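Local coordinates for hydrazine synthase beta subunit (PDB 5C2V), which forms part of the hydrazine synthase complex, which condenses nitric oxide with ammonium, and may modulate passage of the hydroxylamine intermediate between the active sites of its partner subunits, at residues Leu246-Asn251 with Leu307-Leu312; Arg277-Asp282 with Val313-Thr318; Phe226-Thr231 with Gly254-Met259. One frame throughout, in Å; residues are numbered along the deposited sequence.

Contact 1. Residues Leu246-Asn251 with Leu307-Leu312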
loop_
_atom_site.group_PDB
_atom_site.type_symbol
_atom_site.label_atom_id
_atom_site.label_comp_id
_atom_site.label_asym_id
_atom_site.label_seq_id
_atom_site.Cartn_x
_atom_site.Cartn_y
_atom_site.Cartn_z
ATOM N N LEU B 246 23.593 18.688 14.579
ATOM C CA LEU B 246 24.791 18.486 13.765
ATOM C C LEU B 246 25.080 17.017 13.437
ATOM O O LEU B 246 26.033 16.717 12.718
ATOM C CB LEU B 246 26.007 19.104 14.454
ATOM C CG LEU B 246 26.029 20.631 14.465
ATOM C CD1 LEU B 246 27.056 21.153 15.456
ATOM C CD2 LEU B 246 26.311 21.155 13.065
ATOM N N ASP B 247 24.262 16.104 13.953
ATOM C CA ASP B 247 24.613 14.684 13.936
ATOM C C ASP B 247 23.825 13.839 12.939
ATOM O O ASP B 247 22.652 14.102 12.673
ATOM C CB ASP B 247 24.430 14.084 15.333
ATOM C CG ASP B 247 25.181 14.849 16.404
ATOM O OD1 ASP B 247 26.357 15.203 16.177
ATOM O OD2 ASP B 247 24.596 15.086 17.482
ATOM N N ASP B 248 24.483 12.820 12.394
ATOM C CA ASP B 248 23.784 11.742 11.705
ATOM C C ASP B 248 23.295 10.757 12.759
ATOM O O ASP B 248 23.538 10.949 13.950
ATOM C CB ASP B 248 24.692 11.038 10.691
ATOM C CG ASP B 248 25.158 11.959 9.582
ATOM O OD1 ASP B 248 24.479 12.972 9.323
ATOM O OD2 ASP B 248 26.203 11.667 8.960
ATOM N N LEU B 249 22.612 9.700 12.329
ATOM C CA LEU B 249 22.157 8.685 13.269
ATOM C C LEU B 249 23.349 7.960 13.879
ATOM O O LEU B 249 23.480 7.879 15.098
ATOM C CB LEU B 249 21.226 7.682 12.585
ATOM C CG LEU B 249 20.707 6.552 13.480
ATOM C CD1 LEU B 249 19.794 7.098 14.566
ATOM C CD2 LEU B 249 19.997 5.486 12.663
ATOM N N ASN B 250 24.202 7.414 13.018
ATOM C CA ASN B 250 25.403 6.715 13.455
ATOM C C ASN B 250 26.686 7.556 13.413
ATOM O O ASN B 250 27.766 7.054 13.725
ATOM C CB ASN B 250 25.579 5.443 12.626
ATOM C CG ASN B 250 24.401 4.493 12.765
ATOM O OD1 ASN B 250 24.329 3.710 13.712
ATOM N ND2 ASN B 250 23.465 4.567 11.825
ATOM N N ASN B 251 26.575 8.824 13.022
ATOM C CA ASN B 251 27.741 9.707 12.957
ATOM C C ASN B 251 27.485 11.047 13.647
ATOM O O ASN B 251 26.601 11.804 13.247
ATOM C CB ASN B 251 28.157 9.937 11.502
ATOM C CG ASN B 251 29.614 10.350 11.365
ATOM O OD1 ASN B 251 30.186 10.964 12.265
ATOM N ND2 ASN B 251 30.220 10.013 10.232
ATOM N N LEU B 307 18.094 15.086 9.471
ATOM C CA LEU B 307 17.829 16.436 8.975
ATOM C C LEU B 307 19.074 17.133 8.427
ATOM O O LEU B 307 18.992 17.863 7.436
ATOM C CB LEU B 307 17.205 17.292 10.080
ATOM C CG LEU B 307 16.859 18.738 9.711
ATOM C CD1 LEU B 307 15.875 18.777 8.552
ATOM C CD2 LEU B 307 16.303 19.485 10.914
ATOM N N VAL B 308 20.215 16.905 9.071
ATOM C CA VAL B 308 21.476 17.537 8.683
ATOM C C VAL B 308 21.773 17.416 7.193
ATOM O O VAL B 308 22.202 18.381 6.555
ATOM C CB VAL B 308 22.663 16.937 9.461
ATOM C CG1 VAL B 308 22.696 17.475 10.858
ATOM C CG2 VAL B 308 22.565 15.425 9.497
ATOM N N ARG B 309 21.506 16.235 6.643
ATOM C CA ARG B 309 21.808 15.930 5.250
ATOM C C ARG B 309 21.121 16.886 4.283
ATOM O O ARG B 309 21.527 17.005 3.127
ATOM C CB ARG B 309 21.412 14.488 4.928
ATOM C CG ARG B 309 22.273 13.452 5.628
ATOM C CD ARG B 309 23.747 13.703 5.352
ATOM N NE ARG B 309 24.606 12.689 5.955
ATOM C CZ ARG B 309 24.999 11.581 5.336
ATOM N NH1 ARG B 309 24.608 11.339 4.091
ATOM N NH2 ARG B 309 25.782 10.712 5.961
ATOM N N ASP B 310 20.081 17.568 4.751
ATOM C CA ASP B 310 19.446 18.589 3.935
ATOM C C ASP B 310 20.380 19.784 3.758
ATOM O O ASP B 310 20.658 20.194 2.631
ATOM C CB ASP B 310 18.116 19.032 4.551
ATOM C CG ASP B 310 17.072 17.929 4.545
ATOM O OD1 ASP B 310 17.301 16.898 3.878
ATOM O OD2 ASP B 310 16.020 18.096 5.197
ATOM N N TYR B 311 20.867 20.340 4.866
ATOM C CA TYR B 311 21.756 21.499 4.789
ATOM C C TYR B 311 23.258 21.205 4.881
ATOM O O TYR B 311 24.057 22.140 4.884
ATOM C CB TYR B 311 21.388 22.540 5.855
ATOM C CG TYR B 311 21.111 22.012 7.244
ATOM C CD1 TYR B 311 22.150 21.708 8.117
ATOM C CD2 TYR B 311 19.808 21.862 7.700
ATOM C CE1 TYR B 311 21.895 21.242 9.395
ATOM C CE2 TYR B 311 19.545 21.398 8.974
ATOM C CZ TYR B 311 20.590 21.089 9.817
ATOM O OH TYR B 311 20.326 20.627 11.086
ATOM N N LEU B 312 23.665 19.940 4.950
ATOM C CA LEU B 312 25.089 19.672 5.155
ATOM C C LEU B 312 25.858 19.708 3.840
ATOM O O LEU B 312 25.637 18.881 2.955
ATOM C CB LEU B 312 25.292 18.308 5.826
ATOM C CG LEU B 312 26.721 17.752 5.843
ATOM C CD1 LEU B 312 27.616 18.545 6.787
ATOM C CD2 LEU B 312 26.736 16.268 6.194
HETATM O O HOH W 1 20.481 15.359 12.127
#
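Asp248 and Arg309 are brought together by similar first torsions and one bend: in both, CG stands anti to the carbonyl carbon beside the backbone N (chi1 -63° in Asp248), and in the arginine chi2 of -54° then turns CD out of an extended course. The two side chains cross at about a right angle and form a salt bridge. Arg309 NH2 gives a fairly straight hydrogen bond to Asp248 OD2 at 3.2 Å, and NE a weak one to OD1 at 3.4 Å. The pairing is far from coplanar. OD2 lies in the guanidinium plane, at its edge, whereas NH2 comes from above the carboxylate, the two planes being 63° apart. OD2 also has a stronger partner in Arg315, and two arginines around one buried carboxylate would probably favour its ionised form.

Val308 packs beside this pair through both methyl branches. Val308 CG1 lies against the main chain of Leu246, 3.5 Å from Leu246 C. Val308 CG2 is directed to Asp247 O, at 3.4 Å, and to the carboxylate of Asp248. A water adds a polar link, donating to Asp247 O at 2.6 Å and accepting a weak bond from Val308 N. The contact thus shows how, in a beta-propeller, the linker between two successive blades can pack on the helical excursion that joins the third and fourth strands of the second blade.

The 246-251 loop follows strand 241-245, the fourth strand of its blade, and the short helix 308-311 leads into strand 312-317, the fourth strand of the next. Tyr311 packs on helix 283-291 and bonds through OH to Pro245 O, while Leu246 rests on Leu281 of strand 277-282.

Contact 2. Residues Arg277-Asp282 with Val313-Thr318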
loop_
_atom_site.group_PDB
_atom_site.type_symbol
_atom_site.label_atom_id
_atom_site.label_comp_id
_atom_site.label_asym_id
_atom_site.label_seq_id
_atom_site.Cartn_x
_atom_site.Cartn_y
_atom_site.Cartn_z
ATOM N N ARG B 277 37.363 17.423 12.773
ATOM C CA ARG B 277 36.955 17.715 11.399
ATOM C C ARG B 277 36.206 19.032 11.288
ATOM O O ARG B 277 35.667 19.518 12.266
ATOM C CB ARG B 277 36.089 16.576 10.854
ATOM C CG ARG B 277 34.770 16.400 11.584
ATOM C CD ARG B 277 34.175 15.028 11.322
ATOM N NE ARG B 277 32.858 14.880 11.933
ATOM C CZ ARG B 277 32.220 13.721 12.064
ATOM N NH1 ARG B 277 32.779 12.599 11.633
ATOM N NH2 ARG B 277 31.022 13.686 12.632
ATOM N N VAL B 278 36.166 19.606 10.091
ATOM C CA VAL B 278 35.437 20.854 9.893
ATOM C C VAL B 278 34.110 20.606 9.187
ATOM O O VAL B 278 34.077 20.130 8.053
ATOM C CB VAL B 278 36.259 21.873 9.086
ATOM C CG1 VAL B 278 35.431 23.120 8.813
ATOM C CG2 VAL B 278 37.537 22.229 9.829
ATOM N N THR B 279 33.016 20.929 9.868
ATOM C CA THR B 279 31.686 20.757 9.299
ATOM C C THR B 279 31.227 22.033 8.600
ATOM O O THR B 279 31.108 23.090 9.221
ATOM C CB THR B 279 30.656 20.363 10.375
ATOM O OG1 THR B 279 30.893 19.010 10.787
ATOM C CG2 THR B 279 29.244 20.469 9.825
ATOM N N ILE B 280 30.982 21.922 7.299
ATOM C CA ILE B 280 30.537 23.051 6.493
ATOM C C ILE B 280 29.071 22.897 6.113
ATOM O O ILE B 280 28.670 21.878 5.533
ATOM C CB ILE B 280 31.380 23.198 5.215
ATOM C CG1 ILE B 280 32.871 23.127 5.550
ATOM C CG2 ILE B 280 31.040 24.496 4.498
ATOM C CD1 ILE B 280 33.771 23.170 4.338
ATOM N N LEU B 281 28.284 23.920 6.442
ATOM C CA LEU B 281 26.842 23.907 6.220
ATOM C C LEU B 281 26.397 25.003 5.255
ATOM O O LEU B 281 27.040 26.050 5.147
ATOM C CB LEU B 281 26.100 24.068 7.550
ATOM C CG LEU B 281 26.442 23.092 8.676
ATOM C CD1 LEU B 281 25.680 23.452 9.940
ATOM C CD2 LEU B 281 26.139 21.665 8.253
ATOM N N ASP B 282 25.276 24.760 4.579
ATOM C CA ASP B 282 24.703 25.725 3.648
ATOM C C ASP B 282 23.732 26.619 4.410
ATOM O O ASP B 282 22.694 26.159 4.885
ATOM C CB ASP B 282 23.998 25.002 2.495
ATOM C CG ASP B 282 23.610 25.933 1.358
ATOM O OD1 ASP B 282 23.045 27.017 1.620
ATOM O OD2 ASP B 282 23.869 25.573 0.190
ATOM N N VAL B 313 26.761 20.677 3.721
ATOM C CA VAL B 313 27.646 20.752 2.565
ATOM C C VAL B 313 28.755 19.707 2.611
ATOM O O VAL B 313 28.908 18.916 1.679
ATOM C CB VAL B 313 28.288 22.148 2.434
ATOM C CG1 VAL B 313 29.246 22.183 1.252
ATOM C CG2 VAL B 313 27.215 23.216 2.293
ATOM N N ALA B 314 29.524 19.703 3.699
ATOM C CA ALA B 314 30.669 18.793 3.789
ATOM C C ALA B 314 31.153 18.542 5.216
ATOM O O ALA B 314 30.839 19.297 6.131
ATOM C CB ALA B 314 31.820 19.325 2.942
ATOM N N ARG B 315 31.916 17.466 5.394
ATOM C CA ARG B 315 32.734 17.295 6.590
ATOM C C ARG B 315 34.169 16.987 6.171
ATOM O O ARG B 315 34.450 15.933 5.601
ATOM C CB ARG B 315 32.180 16.191 7.492
ATOM C CG ARG B 315 30.812 16.503 8.077
ATOM C CD ARG B 315 30.381 15.444 9.078
ATOM N NE ARG B 315 29.088 15.755 9.681
ATOM C CZ ARG B 315 28.061 14.913 9.718
ATOM N NH1 ARG B 315 28.175 13.703 9.186
ATOM N NH2 ARG B 315 26.920 15.278 10.286
ATOM N N VAL B 316 35.072 17.916 6.468
ATOM C CA VAL B 316 36.438 17.867 5.957
ATOM C C VAL B 316 37.451 17.407 7.007
ATOM O O VAL B 316 37.500 17.960 8.106
ATOM C CB VAL B 316 36.866 19.243 5.415
ATOM C CG1 VAL B 316 38.146 19.122 4.620
ATOM C CG2 VAL B 316 35.764 19.833 4.548
ATOM N N PRO B 317 38.256 16.384 6.669
ATOM C CA PRO B 317 39.327 15.876 7.536
ATOM C C PRO B 317 40.281 16.973 8.005
ATOM O O PRO B 317 40.662 17.841 7.220
ATOM C CB PRO B 317 40.057 14.875 6.637
ATOM C CG PRO B 317 39.017 14.410 5.685
ATOM C CD PRO B 317 38.148 15.608 5.422
ATOM N N THR B 318 40.661 16.920 9.277
ATOM C CA THR B 318 41.517 17.937 9.873
ATOM C C THR B 318 42.560 17.257 10.759
ATOM O O THR B 318 42.572 16.032 10.878
ATOM C CB THR B 318 40.684 18.949 10.698
ATOM O OG1 THR B 318 39.424 19.165 10.053
ATOM C CG2 THR B 318 41.397 20.286 10.829
#
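The third and fourth strands of a propeller blade pair here in antiparallel fashion, Val278 with Val316 and Ile280 with Ala314 as hydrogen-bonded pairs. Val278 N reaches Val316 O, and Val316 N reaches Val278 O, each at 2.9 Å. A classic beta bulge interrupts the ladder where Val313 and Ala314 both face Ile280: Ile280 O accepts from Ala314 N at 3.0 Å and, weakly, from Val313 N. Val316 O has a second donor, Thr318 OG1.

On one sheet face Arg277 and Arg315 run side by side with their guanidinium planes only 14° apart. Arg315 CD lies over the Arg277 guanidinium, 3.8 Å from Arg277 NE, and Arg277 NH2 approaches Arg315 NE to 4.1 Å. Acid partners probably offset the repulsion, Asp253 for Arg277 and Asp248 for Arg315. On the other face Ile280 CD1 touches Val316 CG2 at 3.9 Å, and Pro3 of the gamma subunit packs on Ile280 and Ala314.

Strand 267-272 flanks strand 277-282 within the sheet, Ile347 of strand 343-348 packs against Val278 and Val316, and Asp282 N-caps helix 283-291.

Contact 3. Residues Phe226-Thr231 with Gly254-Met259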
loop_
_atom_site.group_PDB
_atom_site.type_symbol
_atom_site.label_atom_id
_atom_site.label_comp_id
_atom_site.label_asym_id
_atom_site.label_seq_id
_atom_site.Cartn_x
_atom_site.Cartn_y
_atom_site.Cartn_z
ATOM N N PHE B 226 24.437 12.561 24.952
ATOM C CA PHE B 226 24.704 13.845 24.317
ATOM C C PHE B 226 24.336 13.858 22.839
ATOM O O PHE B 226 24.572 12.888 22.118
ATOM C CB PHE B 226 26.180 14.219 24.464
ATOM C CG PHE B 226 26.507 14.914 25.750
ATOM C CD1 PHE B 226 26.140 16.233 25.953
ATOM C CD2 PHE B 226 27.195 14.251 26.751
ATOM C CE1 PHE B 226 26.446 16.877 27.134
ATOM C CE2 PHE B 226 27.504 14.890 27.936
ATOM C CZ PHE B 226 27.130 16.205 28.126
ATOM N N THR B 227 23.751 14.965 22.397
ATOM C CA THR B 227 23.658 15.263 20.973
ATOM C C THR B 227 24.418 16.556 20.740
ATOM O O THR B 227 24.617 17.332 21.668
ATOM C CB THR B 227 22.205 15.407 20.479
ATOM O OG1 THR B 227 21.595 16.546 21.097
ATOM C CG2 THR B 227 21.400 14.159 20.801
ATOM N N ASN B 228 24.864 16.783 19.513
ATOM C CA ASN B 228 25.622 17.991 19.219
ATOM C C ASN B 228 24.862 18.906 18.273
ATOM O O ASN B 228 24.393 18.474 17.220
ATOM C CB ASN B 228 26.979 17.623 18.642
ATOM C CG ASN B 228 27.793 16.769 19.592
ATOM O OD1 ASN B 228 28.553 17.284 20.411
ATOM N ND2 ASN B 228 27.649 15.454 19.478
ATOM N N ASN B 229 24.743 20.174 18.653
ATOM C CA ASN B 229 23.823 21.070 17.966
ATOM C C ASN B 229 24.374 22.459 17.664
ATOM O O ASN B 229 25.262 22.963 18.355
ATOM C CB ASN B 229 22.543 21.215 18.794
ATOM C CG ASN B 229 21.913 19.879 19.129
ATOM O OD1 ASN B 229 22.213 19.280 20.162
ATOM N ND2 ASN B 229 21.033 19.403 18.255
ATOM N N VAL B 230 23.827 23.064 16.616
ATOM C CA VAL B 230 24.062 24.466 16.307
ATOM C C VAL B 230 22.722 25.197 16.360
ATOM O O VAL B 230 21.719 24.714 15.829
ATOM C CB VAL B 230 24.727 24.649 14.922
ATOM C CG1 VAL B 230 23.984 23.856 13.856
ATOM C CG2 VAL B 230 24.808 26.124 14.552
ATOM N N THR B 231 22.697 26.346 17.024
ATOM C CA THR B 231 21.456 27.086 17.205
ATOM C C THR B 231 21.481 28.434 16.492
ATOM O O THR B 231 22.407 29.227 16.669
ATOM C CB THR B 231 21.150 27.310 18.698
ATOM O OG1 THR B 231 20.864 26.050 19.320
ATOM C CG2 THR B 231 19.951 28.232 18.872
ATOM N N GLY B 254 31.545 15.447 17.612
ATOM C CA GLY B 254 31.860 15.616 19.018
ATOM C C GLY B 254 32.332 17.011 19.363
ATOM O O GLY B 254 33.300 17.492 18.776
ATOM N N ASN B 255 31.674 17.643 20.332
ATOM C CA ASN B 255 32.126 18.925 20.866
ATOM C C ASN B 255 32.423 19.977 19.795
ATOM O O ASN B 255 33.585 20.258 19.515
ATOM C CB ASN B 255 33.372 18.716 21.730
ATOM C CG ASN B 255 33.164 17.674 22.812
ATOM O OD1 ASN B 255 33.846 16.650 22.841
ATOM N ND2 ASN B 255 32.224 17.935 23.714
ATOM N N PRO B 256 31.377 20.531 19.162
ATOM C CA PRO B 256 31.612 21.608 18.193
ATOM C C PRO B 256 32.141 22.861 18.892
ATOM O O PRO B 256 31.602 23.230 19.934
ATOM C CB PRO B 256 30.225 21.846 17.592
ATOM C CG PRO B 256 29.281 21.442 18.680
ATOM C CD PRO B 256 29.941 20.278 19.374
ATOM N N TYR B 257 33.170 23.502 18.342
ATOM C CA TYR B 257 33.788 24.631 19.037
ATOM C C TYR B 257 33.783 25.948 18.274
ATOM O O TYR B 257 32.989 26.841 18.561
ATOM C CB TYR B 257 35.240 24.297 19.382
ATOM C CG TYR B 257 35.445 23.678 20.741
ATOM C CD1 TYR B 257 34.806 22.499 21.087
ATOM C CD2 TYR B 257 36.301 24.259 21.668
ATOM C CE1 TYR B 257 34.997 21.921 22.323
ATOM C CE2 TYR B 257 36.502 23.686 22.909
ATOM C CZ TYR B 257 35.844 22.517 23.231
ATOM O OH TYR B 257 36.033 21.936 24.463
ATOM N N GLY B 258 34.675 26.052 17.296
ATOM C CA GLY B 258 34.907 27.307 16.608
ATOM C C GLY B 258 34.010 27.497 15.408
ATOM O O GLY B 258 33.602 26.530 14.765
ATOM N N MET B 259 33.712 28.750 15.093
ATOM C CA MET B 259 32.868 29.048 13.948
ATOM C C MET B 259 33.423 30.162 13.075
ATOM O O MET B 259 34.011 31.129 13.563
ATOM C CB MET B 259 31.453 29.408 14.401
ATOM C CG MET B 259 30.561 28.203 14.636
ATOM S SD MET B 259 28.875 28.685 15.043
ATOM C CE MET B 259 29.171 29.683 16.497
#
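Asn228 meets Asn255 and Pro256, at the start of strand 256-261, through CB, CG and OD1. Its CB lies 4.0 Å from Pro256 CD, the two side chains crossing obliquely. Next, CG stands anti to the carbonyl carbon (chi1 -59°), which sets Asn228 CG 4.0 Å from Asn255 N. At the tip, Asn228 OD1 accepts the N-H of Asn255, with Asn255 N at 3.1 Å. The bond is moderately bent, 140° at the hydrogen, and the donor sits above the carbonyl plane, 49° out of it. The same oxygen touches Pro256 CD at 3.5 Å and accepts a further hydrogen bond from Gln209 NE2. The other branch, ND2, turns to the gamma subunit and donates to Ser60 O there.

In beta-propeller terms, strand 226-234 is the third of its four-stranded sheet, and strand 256-261 is the first of the next one, so the Asn228 side chain bridges two successive blades just where the chain enters the second. The side-chain amide of Asn255 hydrogen-bonds Ser65 and Ser62 of the gamma subunit.

One residue further along the strand, the CB of Asn229 points away from segment 254-259, and Asn229 OD1 accepts from Thr227 OG1 at 3.0 Å, in the carbonyl plane and on a lone pair, as well as bonding Thr210. The backbone Asn229 O is 4.3 Å from Pro256 CG.

How the contacts relate
Contact 2 lies within one propeller blade, while contacts 1 and 3 join that blade to the preceding one. Contacts 1 and 2, centred about 11 Å apart, are tied by polar side chains: Asp248 OD2 and Arg315 NH1 form a salt bridge at 2.8 Å, and Asn251 OD1 and Arg277 NH2, 2.9 Å apart, a probable hydrogen bond. Helix 308-311 also runs straight into the strand of contact 2. Contact 1 meets contact 3 where the linker leaves the first blade, with Asp247 OD2 2.7 Å from Asn228 N. Contacts 2 and 3 touch more lightly, through Leu281 and Val230. In contact 3 the Asn255 side chain is about 9 Å from a heme c, and that of Asn229 about 10 Å from trimethyl glycine.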